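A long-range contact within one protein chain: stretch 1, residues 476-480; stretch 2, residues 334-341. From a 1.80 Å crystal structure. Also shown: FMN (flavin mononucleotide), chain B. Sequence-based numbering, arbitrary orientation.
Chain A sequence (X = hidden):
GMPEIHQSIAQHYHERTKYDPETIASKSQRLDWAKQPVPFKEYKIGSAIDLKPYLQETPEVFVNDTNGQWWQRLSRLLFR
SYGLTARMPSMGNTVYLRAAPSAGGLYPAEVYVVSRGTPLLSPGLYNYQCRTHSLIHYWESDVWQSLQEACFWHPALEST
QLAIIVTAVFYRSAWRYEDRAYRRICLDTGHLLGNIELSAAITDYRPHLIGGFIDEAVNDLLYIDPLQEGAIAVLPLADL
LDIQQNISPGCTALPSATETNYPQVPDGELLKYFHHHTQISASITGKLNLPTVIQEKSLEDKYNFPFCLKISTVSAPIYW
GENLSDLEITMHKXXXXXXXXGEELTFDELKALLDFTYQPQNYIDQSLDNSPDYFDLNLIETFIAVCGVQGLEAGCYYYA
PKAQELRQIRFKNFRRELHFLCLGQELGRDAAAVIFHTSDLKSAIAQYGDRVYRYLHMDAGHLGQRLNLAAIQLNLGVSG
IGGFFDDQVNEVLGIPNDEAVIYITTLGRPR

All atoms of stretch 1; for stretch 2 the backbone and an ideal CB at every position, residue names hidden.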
ATOM      1  N   LEU A 476       5.866 -14.102 -13.753  1.00 15.58           N
ATOM      2  CA  LEU A 476       6.247 -12.875 -14.426  1.00 16.65           C
ATOM      3  C   LEU A 476       7.136 -12.039 -13.511  1.00 15.77           C
ATOM      4  O   LEU A 476       7.351 -12.378 -12.330  1.00 18.94           O
ATOM      5  CB  LEU A 476       5.000 -12.080 -14.806  1.00 18.47           C
ATOM      6  CG  LEU A 476       3.971 -12.786 -15.694  1.00 20.02           C
ATOM      7  CD1 LEU A 476       2.769 -11.820 -15.883  1.00 20.56           C
ATOM      8  CD2 LEU A 476       4.573 -13.256 -17.007  1.00 21.52           C
ATOM      9  N   GLY A 477       7.699 -10.984 -14.083  1.00 17.59           N
ATOM     10  CA  GLY A 477       8.525 -10.006 -13.365  1.00 16.38           C
ATOM     11  C   GLY A 477       7.708  -8.760 -13.069  1.00 16.97           C
ATOM     12  O   GLY A 477       6.794  -8.412 -13.819  1.00 15.59           O
ATOM     13  N   VAL A 478       8.017  -8.117 -11.943  1.00 15.91           N
ATOM     14  CA  VAL A 478       7.295  -6.940 -11.518  1.00 15.72           C
ATOM     15  C   VAL A 478       8.133  -6.087 -10.588  1.00 15.93           C
ATOM     16  O   VAL A 478       8.936  -6.595  -9.820  1.00 16.54           O
ATOM     17  CB  VAL A 478       5.964  -7.341 -10.792  1.00 15.50           C
ATOM     18  CG1 VAL A 478       6.245  -8.248  -9.557  1.00 14.69           C
ATOM     19  CG2 VAL A 478       5.112  -6.080 -10.393  1.00 13.28           C
ATOM     20  N   SER A 479       7.955  -4.774 -10.684  1.00 16.73           N
ATOM     21  CA  SER A 479       8.551  -3.874  -9.734  1.00 13.99           C
ATOM     22  C   SER A 479       7.858  -2.529  -9.730  1.00 15.82           C
ATOM     23  O   SER A 479       7.634  -1.939 -10.780  1.00 14.31           O
ATOM     24  CB  SER A 479      10.044  -3.651 -10.013  1.00 16.25           C
ATOM     25  OG  SER A 479      10.628  -2.808  -9.005  1.00 16.64           O
ATOM     26  N   GLY A 480       7.585  -2.014  -8.539  1.00 13.27           N
ATOM     27  CA  GLY A 480       7.136  -0.661  -8.404  1.00 15.83           C
ATOM     28  C   GLY A 480       8.301   0.259  -8.737  1.00 16.83           C
ATOM     29  O   GLY A 480       9.483  -0.155  -8.713  1.00 16.45           O
ATOM     30  N   UNK A 334       7.549 -13.817  -3.080  1.00 15.09           N
ATOM     31  CA  UNK A 334       7.459 -12.584  -3.852  1.00 16.00           C
ATOM     32  C   UNK A 334       8.671 -11.706  -3.648  1.00 16.48           C
ATOM     33  O   UNK A 334       9.024 -11.382  -2.516  1.00 16.45           O
ATOM     34  CB  UNK A 334       6.192 -11.812  -3.478  1.00 16.00           C
ATOM     35  N   UNK A 335       9.301 -11.320  -4.752  1.00 17.59           N
ATOM     36  CA  UNK A 335      10.400 -10.355  -4.753  1.00 17.07           C
ATOM     37  C   UNK A 335      10.151  -9.355  -5.880  1.00 16.99           C
ATOM     38  O   UNK A 335       9.509  -9.694  -6.885  1.00 18.58           O
ATOM     39  CB  UNK A 335      11.753 -11.049  -4.920  1.00 17.07           C
ATOM     40  N   UNK A 336      10.693  -8.143  -5.726  1.00 16.70           N
ATOM     41  CA  UNK A 336      10.677  -7.142  -6.776  1.00 15.82           C
ATOM     42  C   UNK A 336      11.775  -7.559  -7.763  1.00 17.33           C
ATOM     43  O   UNK A 336      12.940  -7.708  -7.391  1.00 18.77           O
ATOM     44  CB  UNK A 336      10.895  -5.731  -6.227  1.00 15.82           C
ATOM     45  N   UNK A 337      11.410  -7.714  -9.023  1.00 17.21           N
ATOM     46  CA  UNK A 337      12.349  -8.127 -10.060  1.00 16.69           C
ATOM     47  C   UNK A 337      13.408  -7.057 -10.358  1.00 19.40           C
ATOM     48  O   UNK A 337      13.103  -5.895 -10.562  1.00 20.10           O
ATOM     49  CB  UNK A 337      11.584  -8.467 -11.341  1.00 16.69           C
ATOM     50  N   UNK A 338      14.666  -7.484 -10.370  1.00 19.53           N
ATOM     51  CA  UNK A 338      15.790  -6.594 -10.599  1.00 23.87           C
ATOM     52  C   UNK A 338      15.869  -6.108 -12.033  1.00 19.30           C
ATOM     53  O   UNK A 338      16.185  -4.945 -12.268  1.00 18.34           O
ATOM     54  CB  UNK A 338      17.096  -7.297 -10.222  1.00 23.87           C
ATOM     55  N   UNK A 339      15.573  -6.988 -12.976  1.00 19.33           N
ATOM     56  CA  UNK A 339      15.718  -6.675 -14.392  1.00 18.65           C
ATOM     57  C   UNK A 339      14.848  -7.596 -15.227  1.00 18.98           C
ATOM     58  O   UNK A 339      14.569  -8.724 -14.820  1.00 19.75           O
ATOM     59  CB  UNK A 339      17.181  -6.788 -14.825  1.00 18.65           C
ATOM     60  N   UNK A 340      14.403  -7.090 -16.370  1.00 18.11           N
ATOM     61  CA  UNK A 340      13.598  -7.837 -17.321  1.00 16.47           C
ATOM     62  C   UNK A 340      14.439  -8.244 -18.508  1.00 21.11           C
ATOM     63  O   UNK A 340      15.440  -7.610 -18.796  1.00 21.80           O
ATOM     64  CB  UNK A 340      12.391  -7.016 -17.778  1.00 16.47           C
ATOM     65  N   UNK A 341      14.012  -9.302 -19.187  1.00 20.07           N
ATOM     66  CA  UNK A 341      14.708  -9.754 -20.414  1.00 20.24           C
ATOM     67  C   UNK A 341      14.177  -9.096 -21.678  1.00 19.99           C
ATOM     68  O   UNK A 341      14.684  -9.351 -22.776  1.00 20.75           O
ATOM     69  CB  UNK A 341      14.586 -11.273 -20.556  1.00 20.24           C
TER
HETATM   70  N1  FMN B 700      12.721  -0.997  -7.168  1.00 13.36           N
HETATM   71  C2  FMN B 700      13.502  -0.427  -8.159  1.00 19.23           C
HETATM   72  O2  FMN B 700      14.396  -1.066  -8.703  1.00 17.54           O
HETATM   73  N3  FMN B 700      13.358   0.871  -8.572  1.00 16.12           N
HETATM   74  C4  FMN B 700      12.451   1.713  -8.000  1.00 17.03           C
HETATM   75  O4  FMN B 700      12.239   2.815  -8.540  1.00 16.24           O
HETATM   76  C4A FMN B 700      11.638   1.180  -7.001  1.00 14.89           C
HETATM   77  N5  FMN B 700      10.735   1.994  -6.345  1.00 12.76           N
HETATM   78  C5A FMN B 700       9.853   1.432  -5.399  1.00 13.33           C
HETATM   79  C6  FMN B 700       8.852   2.189  -4.801  1.00 12.98           C
HETATM   80  C7  FMN B 700       7.994   1.641  -3.848  1.00 13.46           C
HETATM   81  C7M FMN B 700       6.823   2.469  -3.297  1.00 13.11           C
HETATM   82  C8  FMN B 700       8.127   0.308  -3.482  1.00 14.61           C
HETATM   83  C8M FMN B 700       7.111  -0.393  -2.604  1.00 10.86           C
HETATM   84  C9  FMN B 700       9.128  -0.484  -4.076  1.00 13.14           C
HETATM   85  C9A FMN B 700       9.987   0.080  -5.035  1.00 13.07           C
HETATM   86  N10 FMN B 700      10.984  -0.692  -5.619  1.00 14.49           N
HETATM   87  C10 FMN B 700      11.785  -0.163  -6.594  1.00 14.61           C
HETATM   88  C1' FMN B 700      11.333  -2.069  -5.090  1.00 12.78           C
HETATM   89  C2' FMN B 700      12.125  -2.035  -3.799  1.00 14.98           C
HETATM   90  O2' FMN B 700      13.512  -1.753  -4.088  1.00 16.43           O
HETATM   91  C3' FMN B 700      11.963  -3.371  -3.077  1.00 13.02           C
HETATM   92  O3' FMN B 700      10.611  -3.526  -2.634  1.00 13.97           O
HETATM   93  C4' FMN B 700      12.949  -3.577  -1.912  1.00 13.75           C
HETATM   94  O4' FMN B 700      14.323  -3.578  -2.391  1.00 15.56           O
HETATM   95  C5' FMN B 700      12.644  -4.876  -1.191  1.00 11.88           C
HETATM   96  O5' FMN B 700      12.717  -5.985  -2.047  1.00 14.48           O
HETATM   97  P   FMN B 700      11.488  -6.954  -2.278  1.00 14.60           P
HETATM   98  O1P FMN B 700      10.376  -6.145  -2.938  1.00 14.99           O
HETATM   99  O2P FMN B 700      12.027  -8.045  -3.195  1.00 14.81           O
HETATM  100  O3P FMN B 700      11.034  -7.523  -0.966  1.00 13.91           O

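Position 334 lies beyond the reach of stretch 1, just after a helix ends. Its CB points sideways, and no atom of stretch 1 comes within 5.5 Å of it. The FMN phosphate is not far off, so a long basic side chain would suit. The residue is Arg 334. Its guanidinium meets the phosphate edge-on and gives two hydrogen bonds, NH1 to FMN O1P at 3.0 Å and NH2 to FMN O3P at 2.9 Å.

Position 335 has an extended backbone, and its CB also points sideways, clear of stretch 1. Many side chains would fit here, but the phosphate again favours a basic one. The residue is Arg 335. Its end leads away from stretch 1. NE bonds FMN O2P at 2.8 Å and NH2 bonds FMN O3P at 2.7 Å, so O3P takes a bond from both arginines.

At position 336 the CA lies 4.9 Å from the CA of Ser 479. The ideal CB is 4.0 Å from Ser 479 OG, and the phosphate is close. A small side chain suits this space, preferably one with a hydroxyl; glycine or alanine would fit but leave the phosphate one bond short. The residue is Ser 336. Its OG donates to FMN O1P at 2.6 Å, and its N donates to FMN O2P at 2.9 Å. A water donates to Ser 336 OG at 2.8 Å and accepts from Gly 480 N at 2.9 Å, linking the two stretches. Ser 336 CA also makes a CA-H...O contact with Val 478 O at 3.5 Å.

Position 337 points its CB toward stretch 1. The backbone N is 2.8 Å from Val 478 O, a hydrogen bond of good angle. Val 478 N is a donor within reach of a short side chain. Serine, threonine, aspartate or asparagine could offer an acceptor. The residue is Thr 337, with chi1 in m. Its OG1 accepts from Val 478 N at 2.9 Å, so Thr 337 binds both the N and the O of Val 478. OG1 also lies 3.2 Å from Gly 477 CA. A second water donates to Thr 337 O and to Ser 479 OG, each at 2.8 Å.

Position 338 points away from stretch 1. Any side chain that tolerates open space would do. It is Arg 338, extended, and it touches a crystal neighbour.

Position 339 is out of reach, so stretch 1 sets no preference. It is Ala 339.

Position 340 has a sideways CB, far from stretch 1, but a long side chain could turn back over the strand at Gly 477. A flat ring, or a long flexible chain, would suit. The residue is Tyr 340. CE1 packs 3.5 Å from Gly 477 C, and OH reaches Val 478 CA at 3.2 Å. A CB on Gly 477 would sit 2.7 Å from Tyr 340 CE1, a clash.

Position 341 is also out of reach, and stretch 1 does not restrict it. It is Asn 341.

Stretch 2, residues 334-341: RRSTRAYN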
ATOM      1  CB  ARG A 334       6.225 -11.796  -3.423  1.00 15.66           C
ATOM      2  CG  ARG A 334       6.081 -10.447  -4.175  1.00 16.60           C
ATOM      3  CD  ARG A 334       5.533  -9.333  -3.306  1.00 15.79           C
ATOM      4  NE  ARG A 334       6.387  -9.063  -2.132  1.00 13.42           N
ATOM      5  CZ  ARG A 334       7.532  -8.410  -2.148  1.00 16.08           C
ATOM      6  NH1 ARG A 334       8.004  -7.886  -3.263  1.00 15.90           N
ATOM      7  NH2 ARG A 334       8.182  -8.246  -1.010  1.00 16.80           N
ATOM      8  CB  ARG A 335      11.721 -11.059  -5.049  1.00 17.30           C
ATOM      9  CG  ARG A 335      12.158 -12.102  -4.025  1.00 17.25           C
ATOM     10  CD  ARG A 335      12.981 -11.521  -2.896  1.00 17.20           C
ATOM     11  NE  ARG A 335      12.249 -10.621  -2.000  1.00 16.00           N
ATOM     12  CZ  ARG A 335      11.593 -11.019  -0.915  1.00 16.30           C
ATOM     13  NH1 ARG A 335      11.561 -12.294  -0.565  1.00 14.88           N
ATOM     14  NH2 ARG A 335      11.007 -10.122  -0.128  1.00 14.63           N
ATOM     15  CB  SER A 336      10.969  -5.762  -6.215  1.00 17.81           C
ATOM     16  OG  SER A 336       9.897  -5.333  -5.400  1.00 14.59           O
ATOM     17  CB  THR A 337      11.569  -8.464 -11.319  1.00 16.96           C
ATOM     18  OG1 THR A 337      10.490  -9.337 -10.959  1.00 16.79           O
ATOM     19  CG2 THR A 337      12.467  -9.110 -12.388  1.00 18.01           C
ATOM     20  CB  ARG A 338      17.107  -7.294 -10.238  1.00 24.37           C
ATOM     21  CG  ARG A 338      18.367  -6.431 -10.483  1.00 33.54           C
ATOM     22  CD  ARG A 338      19.710  -7.207 -10.356  1.00 38.46           C
ATOM     23  NE  ARG A 338      20.846  -6.275 -10.289  1.00 55.96           N
ATOM     24  CZ  ARG A 338      21.197  -5.583  -9.199  1.00 59.12           C
ATOM     25  NH1 ARG A 338      20.500  -5.693  -8.067  1.00 62.62           N
ATOM     26  NH2 ARG A 338      22.249  -4.759  -9.238  1.00 58.16           N
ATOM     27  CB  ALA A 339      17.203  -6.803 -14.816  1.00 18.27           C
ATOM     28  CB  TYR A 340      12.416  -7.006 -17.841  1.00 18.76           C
ATOM     29  CG  TYR A 340      11.532  -6.534 -16.710  1.00 18.13           C
ATOM     30  CD1 TYR A 340      11.071  -7.438 -15.765  1.00 20.36           C
ATOM     31  CD2 TYR A 340      11.131  -5.208 -16.632  1.00 16.42           C
ATOM     32  CE1 TYR A 340      10.263  -7.024 -14.698  1.00 16.79           C
ATOM     33  CE2 TYR A 340      10.318  -4.763 -15.572  1.00 15.34           C
ATOM     34  CZ  TYR A 340       9.877  -5.677 -14.637  1.00 15.80           C
ATOM     35  OH  TYR A 340       9.080  -5.256 -13.594  1.00 16.90           O
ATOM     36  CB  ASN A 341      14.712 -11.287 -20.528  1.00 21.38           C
ATOM     37  CG  ASN A 341      13.335 -11.888 -20.694  1.00 20.72           C
ATOM     38  OD1 ASN A 341      12.356 -11.183 -20.938  1.00 20.82           O
ATOM     39  ND2 ASN A 341      13.249 -13.213 -20.557  1.00 24.07           N
TER
HETATM   40  O   HOH W   1       7.652  -3.864  -6.312  1.00 14.19           O
HETATM   41  O   HOH W   2      13.179  -3.985  -8.563  1.00 18.17           O
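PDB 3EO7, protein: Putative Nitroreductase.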